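Local coordinates for protein fungal protease inhibitor-1 (PDB 3BT4) that inhibits trypsin, chymotrypsin and proteases of the fungi Aspergillus oryzae and Rhizopus oryzae, acting as a serine protease inhibitor, at residues Ala31-Lys36 with Ser65-Glu70. Sequence-based numbering, arbitrary orientation.
Sequences ANHSGK and SAVCQE
His33 and Val67 bring together, ring edge to methyls, two strands that share no direct hydrogen bond. The ring of His33 meets Val67 with its edge, and the two side chains come from opposite directions. CE1 of His33 lies 3.6 Å from CG1 of Val67, which sits near the ring plane. CG2 of Val67 is 3.8 Å from the same CE1, so both methyls border one ring carbon. CG of His33 is anti to the backbone N (chi1 -167°), which carries the ring across to the valine. NE2 of His33 also passes CA of Ser65 at 4.0 Å, obliquely. This NE2 hydrogen-bonds the carbonyl O of Pro64, which ties the buried ring to the chain leading into 65-70. The ring of Tyr56 meets the imidazole with planes about 30° apart, and its OH hydrogen-bonds the carbonyl O of His33.

Both segments are held by strand 40-47: His33 and Ser34 face Cys40 as a classic beta bulge, while strand 66-68, an outermost strand of the mixed sheet, runs parallel to 40-47 and joins it through backbone bonds from Val67 to Thr45 and Leu47. With an alanine in place of His33, the Pro64 carbonyl is likely to lose its imidazole partner, and a gap would probably open beside the Val67 methyls.

Near the more exposed border, one water hydrogen-bonds both serine hydroxyls. It lies 2.5 Å from OG of Ser34 and 2.9 Å from OG of Ser65.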
loop_
_atom_site.group_PDB
_atom_site.type_symbol
_atom_site.label_atom_id
_atom_site.label_comp_id
_atom_site.label_asym_id
_atom_site.label_seq_id
_atom_site.Cartn_x
_atom_site.Cartn_y
_atom_site.Cartn_z
ATOM N N ALA A 31 7.646 -5.310 0.430
ATOM C CA ALA A 31 8.604 -5.004 -0.621
ATOM C C ALA A 31 8.096 -3.966 -1.623
ATOM O O ALA A 31 8.879 -3.187 -2.177
ATOM C CB ALA A 31 9.002 -6.295 -1.341
ATOM N N ASN A 32 6.792 -3.959 -1.870
ATOM C CA ASN A 32 6.196 -3.077 -2.887
ATOM C C ASN A 32 4.921 -2.439 -2.368
ATOM O O ASN A 32 3.870 -3.071 -2.381
ATOM C CB ASN A 32 5.886 -3.874 -4.161
ATOM C CG ASN A 32 7.143 -4.408 -4.838
ATOM O OD1 ASN A 32 7.762 -3.716 -5.635
ATOM N ND2 ASN A 32 7.517 -5.629 -4.520
ATOM N N HIS A 33 5.025 -1.196 -1.887
ATOM C CA HIS A 33 3.890 -0.513 -1.241
ATOM C C HIS A 33 3.762 0.947 -1.634
ATOM O O HIS A 33 2.671 1.394 -1.959
ATOM C CB HIS A 33 3.935 -0.630 0.301
ATOM C CG HIS A 33 2.650 -0.216 0.970
ATOM N ND1 HIS A 33 1.537 -1.030 1.014
ATOM C CD2 HIS A 33 2.295 0.933 1.592
ATOM C CE1 HIS A 33 0.548 -0.399 1.625
ATOM N NE2 HIS A 33 0.981 0.796 1.980
ATOM N N SER A 34 4.870 1.687 -1.587
ATOM C CA SER A 34 4.834 3.144 -1.709
ATOM C C SER A 34 5.157 3.647 -3.100
ATOM O O SER A 34 5.884 2.989 -3.861
ATOM C CB SER A 34 5.796 3.807 -0.721
ATOM O OG SER A 34 5.603 3.256 0.561
ATOM N N GLY A 35 4.628 4.836 -3.400
ATOM C CA GLY A 35 4.926 5.527 -4.658
ATOM C C GLY A 35 4.058 5.086 -5.811
ATOM O O GLY A 35 3.313 4.108 -5.712
ATOM N N LYS A 36 4.134 5.827 -6.916
ATOM C CA LYS A 36 3.444 5.407 -8.140
ATOM C C LYS A 36 3.781 3.947 -8.461
ATOM O O LYS A 36 4.960 3.555 -8.453
ATOM C CB LYS A 36 3.793 6.338 -9.301
ATOM C CG LYS A 36 3.214 7.740 -9.116
ATOM C CD LYS A 36 3.561 8.680 -10.269
ATOM C CE LYS A 36 4.876 9.426 -10.026
ATOM N NZ LYS A 36 4.848 10.202 -8.749
ATOM N N SER A 65 0.822 4.440 4.391
ATOM C CA SER A 65 1.446 3.302 5.058
ATOM C C SER A 65 0.485 2.555 5.957
ATOM O O SER A 65 0.772 1.455 6.406
ATOM C CB SER A 65 2.660 3.763 5.858
ATOM O OG SER A 65 3.666 4.190 4.954
ATOM N N ALA A 66 -0.659 3.159 6.226
ATOM C CA ALA A 66 -1.667 2.533 7.064
ATOM C C ALA A 66 -2.764 2.075 6.137
ATOM O O ALA A 66 -3.436 2.882 5.506
ATOM C CB ALA A 66 -2.197 3.521 8.103
ATOM N N VAL A 67 -2.933 0.767 6.045
ATOM C CA VAL A 67 -3.861 0.193 5.078
ATOM C C VAL A 67 -4.807 -0.807 5.744
ATOM O O VAL A 67 -4.493 -1.354 6.798
ATOM C CB VAL A 67 -3.106 -0.417 3.846
ATOM C CG1 VAL A 67 -2.573 0.700 2.919
ATOM C CG2 VAL A 67 -1.991 -1.363 4.284
ATOM N N CYS A 68 -5.971 -1.025 5.152
ATOM C CA CYS A 68 -6.909 -2.018 5.678
ATOM C C CYS A 68 -6.301 -3.416 5.654
ATOM O O CYS A 68 -5.585 -3.768 4.702
ATOM C CB CYS A 68 -8.217 -2.001 4.877
ATOM S SG CYS A 68 -8.996 -0.391 4.896
ATOM N N GLN A 69 -6.582 -4.201 6.684
ATOM C CA GLN A 69 -6.041 -5.553 6.758
ATOM C C GLN A 69 -6.771 -6.458 5.764
ATOM O O GLN A 69 -7.971 -6.710 5.904
ATOM C CB GLN A 69 -6.101 -6.102 8.188
ATOM C CG GLN A 69 -5.340 -7.417 8.404
ATOM C CD GLN A 69 -5.074 -7.741 9.879
ATOM O OE1 GLN A 69 -5.873 -7.417 10.765
ATOM N NE2 GLN A 69 -3.942 -8.384 10.145
ATOM N N GLU A 70 -6.024 -6.927 4.758
ATOM C CA GLU A 70 -6.541 -7.789 3.682
ATOM C C GLU A 70 -7.433 -8.898 4.213
ATOM O O GLU A 70 -7.107 -9.494 5.244
ATOM C CB GLU A 70 -5.386 -8.383 2.857
ATOM C CG GLU A 70 -4.731 -7.403 1.902
ATOM C CD GLU A 70 -3.646 -6.551 2.558
ATOM O OE1 GLU A 70 -3.293 -5.488 1.987
ATOM O OE2 GLU A 70 -3.155 -6.943 3.641
HETATM O O HOH W 1 3.717 4.068 2.038
#